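Local coordinates for putative uncharacterized protein (PDB 3DML) that acts as a periplasmic thiol-disulfide oxidoreductase of the thioredoxin fold, probably reducing or exchanging disulfide bonds during bacterial sulfur oxidation, at residues 30-33 with 34-37; 86-89 with 90-93. One frame throughout, in Å; residues are numbered along the deposited sequence. Where two conformers were deposited one is given.

Contact 1. Residues 30-33 with 34-37; sequences CLYC and ARWD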
loop_
_atom_site.group_PDB
_atom_site.type_symbol
_atom_site.label_atom_id
_atom_site.label_comp_id
_atom_site.label_asym_id
_atom_site.label_seq_id
_atom_site.Cartn_x
_atom_site.Cartn_y
_atom_site.Cartn_z
ATOM N N CYS A 30 4.187 -8.971 12.126
ATOM C CA CYS A 30 3.972 -7.528 12.092
ATOM C C CYS A 30 2.585 -7.157 12.630
ATOM O O CYS A 30 1.560 -7.331 11.958
ATOM C CB CYS A 30 4.169 -6.978 10.676
ATOM S SG CYS A 30 4.123 -5.166 10.620
ATOM N N LEU A 31 2.563 -6.644 13.852
ATOM C CA LEU A 31 1.308 -6.287 14.495
ATOM C C LEU A 31 0.522 -5.218 13.728
ATOM O O LEU A 31 -0.698 -5.313 13.603
ATOM C CB LEU A 31 1.574 -5.848 15.924
ATOM C CG LEU A 31 0.377 -5.569 16.813
ATOM C CD1 LEU A 31 0.687 -6.174 18.187
ATOM C CD2 LEU A 31 0.140 -4.086 16.942
ATOM N N TYR A 32 1.213 -4.199 13.224
ATOM C CA TYR A 32 0.552 -3.129 12.476
ATOM C C TYR A 32 -0.008 -3.566 11.117
ATOM O O TYR A 32 -1.047 -3.064 10.725
ATOM C CB TYR A 32 1.444 -1.882 12.374
ATOM C CG TYR A 32 1.400 -1.079 13.664
ATOM C CD1 TYR A 32 2.311 -1.318 14.690
ATOM C CD2 TYR A 32 0.405 -0.132 13.869
ATOM C CE1 TYR A 32 2.251 -0.598 15.883
ATOM C CE2 TYR A 32 0.337 0.596 15.057
ATOM C CZ TYR A 32 1.278 0.355 16.054
ATOM O OH TYR A 32 1.189 1.077 17.230
ATOM N N CYS A 33 0.661 -4.493 10.427
ATOM C CA CYS A 33 0.041 -5.199 9.272
ATOM C C CYS A 33 -1.257 -5.881 9.667
ATOM O O CYS A 33 -2.266 -5.755 8.980
ATOM C CB CYS A 33 0.980 -6.246 8.676
ATOM S SG CYS A 33 2.394 -5.478 7.868
ATOM N N ALA A 34 -1.235 -6.615 10.772
ATOM C CA ALA A 34 -2.435 -7.332 11.222
ATOM C C ALA A 34 -3.563 -6.351 11.578
ATOM O O ALA A 34 -4.754 -6.634 11.321
ATOM C CB ALA A 34 -2.100 -8.216 12.404
ATOM N N ARG A 35 -3.210 -5.207 12.174
ATOM C CA ARG A 35 -4.221 -4.175 12.436
ATOM C C ARG A 35 -4.861 -3.632 11.175
ATOM O O ARG A 35 -6.071 -3.473 11.115
ATOM C CB ARG A 35 -3.659 -3.006 13.225
ATOM C CG ARG A 35 -3.414 -3.322 14.678
ATOM C CD ARG A 35 -3.142 -1.992 15.402
ATOM N NE ARG A 35 -2.640 -2.209 16.750
ATOM C CZ ARG A 35 -2.233 -1.227 17.544
ATOM N NH1 ARG A 35 -2.276 0.028 17.119
ATOM N NH2 ARG A 35 -1.788 -1.507 18.756
ATOM N N TRP A 36 -4.058 -3.379 10.152
ATOM C CA TRP A 36 -4.594 -2.865 8.890
ATOM C C TRP A 36 -5.493 -3.925 8.245
ATOM O O TRP A 36 -6.569 -3.594 7.710
ATOM C CB TRP A 36 -3.464 -2.526 7.922
ATOM C CG TRP A 36 -3.942 -1.797 6.681
ATOM C CD1 TRP A 36 -4.100 -0.459 6.535
ATOM C CD2 TRP A 36 -4.323 -2.385 5.437
ATOM N NE1 TRP A 36 -4.536 -0.161 5.267
ATOM C CE2 TRP A 36 -4.673 -1.331 4.566
ATOM C CE3 TRP A 36 -4.382 -3.701 4.965
ATOM C CZ2 TRP A 36 -5.088 -1.550 3.245
ATOM C CZ3 TRP A 36 -4.800 -3.920 3.628
ATOM C CH2 TRP A 36 -5.159 -2.842 2.803
ATOM N N ASP A 37 -5.025 -5.177 8.273
ATOM C CA ASP A 37 -5.805 -6.325 7.744
ATOM C C ASP A 37 -7.169 -6.465 8.424
ATOM O O ASP A 37 -8.144 -6.802 7.774
ATOM C CB ASP A 37 -5.040 -7.656 7.863
ATOM C CG ASP A 37 -3.843 -7.752 6.927
ATOM O OD1 ASP A 37 -3.755 -7.034 5.905
ATOM O OD2 ASP A 37 -2.952 -8.568 7.230
#

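Contact 2. Residues 86-89 with 90-93; sequences DVES and GRLE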
loop_
_atom_site.group_PDB
_atom_site.type_symbol
_atom_site.label_atom_id
_atom_site.label_comp_id
_atom_site.label_asym_id
_atom_site.label_seq_id
_atom_site.Cartn_x
_atom_site.Cartn_y
_atom_site.Cartn_z
ATOM N N ASP A 86 3.837 0.242 -13.903
ATOM C CA ASP A 86 4.831 -0.585 -13.224
ATOM C C ASP A 86 5.809 0.223 -12.371
ATOM O O ASP A 86 6.856 -0.297 -12.007
ATOM C CB ASP A 86 5.615 -1.405 -14.252
ATOM C CG ASP A 86 4.733 -2.356 -15.044
ATOM O OD1 ASP A 86 3.787 -2.964 -14.471
ATOM O OD2 ASP A 86 5.000 -2.500 -16.260
ATOM N N VAL A 87 5.465 1.475 -12.061
ATOM C CA VAL A 87 6.420 2.377 -11.409
ATOM C C VAL A 87 5.822 3.075 -10.192
ATOM O O VAL A 87 4.690 3.569 -10.221
ATOM C CB VAL A 87 7.058 3.408 -12.397
ATOM C CG1 VAL A 87 6.067 4.482 -12.832
ATOM C CG2 VAL A 87 8.273 4.053 -11.773
ATOM N N GLU A 88 6.600 3.100 -9.118
ATOM C CA GLU A 88 6.173 3.735 -7.896
ATOM C C GLU A 88 5.838 5.200 -8.154
ATOM O O GLU A 88 6.652 5.940 -8.736
ATOM C CB GLU A 88 7.262 3.656 -6.841
ATOM C CG GLU A 88 6.933 4.487 -5.585
ATOM C CD GLU A 88 7.799 4.130 -4.390
ATOM O OE1 GLU A 88 8.676 3.250 -4.517
ATOM O OE2 GLU A 88 7.583 4.722 -3.312
ATOM N N SER A 89 4.657 5.608 -7.696
ATOM C CA SER A 89 4.262 7.017 -7.735
ATOM C C SER A 89 4.514 7.669 -6.373
ATOM O O SER A 89 4.970 8.811 -6.293
ATOM C CB SER A 89 2.779 7.151 -8.142
ATOM O OG SER A 89 2.346 8.504 -8.072
ATOM N N GLY A 90 4.214 6.954 -5.292
ATOM C CA GLY A 90 4.435 7.500 -3.954
ATOM C C GLY A 90 4.191 6.382 -2.972
ATOM O O GLY A 90 3.800 5.289 -3.376
ATOM N N ARG A 91 4.420 6.643 -1.688
ATOM C CA ARG A 91 4.220 5.604 -0.680
ATOM C C ARG A 91 3.835 6.181 0.668
ATOM O O ARG A 91 4.091 7.352 0.961
ATOM C CB ARG A 91 5.485 4.723 -0.539
ATOM C CG ARG A 91 6.676 5.421 0.114
ATOM C CD ARG A 91 7.786 4.390 0.421
ATOM N NE ARG A 91 8.343 3.793 -0.799
ATOM C CZ ARG A 91 9.311 2.868 -0.808
ATOM N NH1 ARG A 91 9.803 2.411 0.342
ATOM N NH2 ARG A 91 9.754 2.382 -1.966
ATOM N N LEU A 92 3.187 5.345 1.464
ATOM C CA LEU A 92 2.901 5.630 2.859
ATOM C C LEU A 92 3.611 4.560 3.676
ATOM O O LEU A 92 3.452 3.365 3.407
ATOM C CB LEU A 92 1.421 5.430 3.140
ATOM C CG LEU A 92 0.328 6.157 2.413
ATOM C CD1 LEU A 92 -0.981 5.706 3.076
ATOM C CD2 LEU A 92 0.602 7.632 2.620
ATOM N N GLU A 93 4.373 4.963 4.688
ATOM C CA GLU A 93 5.010 3.972 5.544
ATOM C C GLU A 93 4.337 4.005 6.912
ATOM O O GLU A 93 4.253 5.060 7.538
ATOM C CB GLU A 93 6.528 4.219 5.645
ATOM C CG GLU A 93 7.232 4.164 4.254
ATOM C CD GLU A 93 8.736 4.447 4.320
ATOM O OE1 GLU A 93 9.116 5.431 4.982
ATOM O OE2 GLU A 93 9.539 3.717 3.662
#

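Contact 1. Residues 30-33 with 34-37
Arg35 N donates to Leu31 O at 2.9 Å, one of four successive i to i+4 backbone bonds that mark 31-37, with Cys30 as its cap, as the opening of helix 31-39. Cys30 sits at the N-cap: its SG accepts from Cys33 N at 3.5 Å, nearly straight at 163°. On the outer face the Arg35 guanidinium meets two side chains. Arg35 NH1 lies 3.4 Å from Tyr32 CE2. Arg35 CZ stands 4.5 Å from the Tyr32 ring centroid, an off-centre cation-pi contact. The Tyr32 ring and the guanidinium plane are 51° apart. Leu31 CD2 comes obliquely against the guanidinium, 3.4 Å from Arg35 NE; chi1 of -174° turns Leu31 CG away from its own backbone N. Farther along, Trp36 turns into the core, edge-to-face with Phe101 and Tyr95, while Asp37 OD1 pairs with Arg57. The CxxC at this helix start matches the thioredoxin-type active-site motif. Cys30 SG and Cys33 SG are 3.3 Å apart, too far for a covalent bond, which agrees with the reduced form; the two residues form a disulfide in another structure of this protein. The chemistry is consistent with a reversible dithiol-disulfide switch.

Contact 2. Residues 86-89 with 90-93
Arg91 reaches back along its own strand to Glu88 in a side-on, two-pronged salt bridge that spans a classic beta bulge. The bulge is defined by Ser89 and Gly90, which both face Leu82 on the partner strand of the hairpin formed by 79-84 and 87-93. Traced outward, Arg91 begins with CB 3.5 Å from Glu88 OE2, and CG and CD remain near the same oxygen. CG is placed between the backbone N and the carbonyl carbon (chi1 70°), and a bend at chi3 of 65° turns the guanidinium edge to the carboxylate. There Arg91 NE donates to Glu88 OE2 at 2.8 Å. Arg91 NH2 donates to Glu88 OE1 at 2.9 Å in an almost straight bond (177°). OE1 uses its syn lone pair; OE2 is also met on the syn side, somewhat out of the carboxylate plane. With two bonds and the planes nearly coplanar, rotation of either group is probably restrained. Glu88 meets it with an extended chain, its CG 3.7 Å from Gly90 N. With an alanine here the carboxylate is gone, and Arg91 NE would probably lose its mate, Ala71 N its acceptor and the guanidinium part of its hold on rotation. Other partners come from a neighbouring loop: Ala71 N donates to Glu88 OE1, while Arg72 O and Pro73 O accept from Arg91 NH2 and NH1. The network thus ties the bulged strand, one of the two outermost strands of the sheet within this chain, to that loop at the surface. Glu93 extends it, pairing with Arg72 and also with the last nitrogen of the guanidinium: Arg91 NH1 lies 3.6 Å from Glu93 OE2, which sits at the guanidinium edge in its plane.

Contacts 1 and 2 lie on opposite sides of the chain's centre; their own centres are 19 Å apart and their nearest atoms about 7 Å, so neither touches the other. The redox pair belongs to contact 1, and the charged network of 86-93 is no part of the CxxC site. Two structural routes nevertheless connect them. Cys30 packs on Thr77 and Cys33 on Pro78, just before strand 79-84, which is the hairpin partner of 87-93 and whose Thr79 touches Arg91. Helix 98-112 supplies the second route: its Phe101 meets both Trp36 of contact 1 and Leu92 of strand 87-93, so helix 31-39 and that strand share packing against helix 98-112.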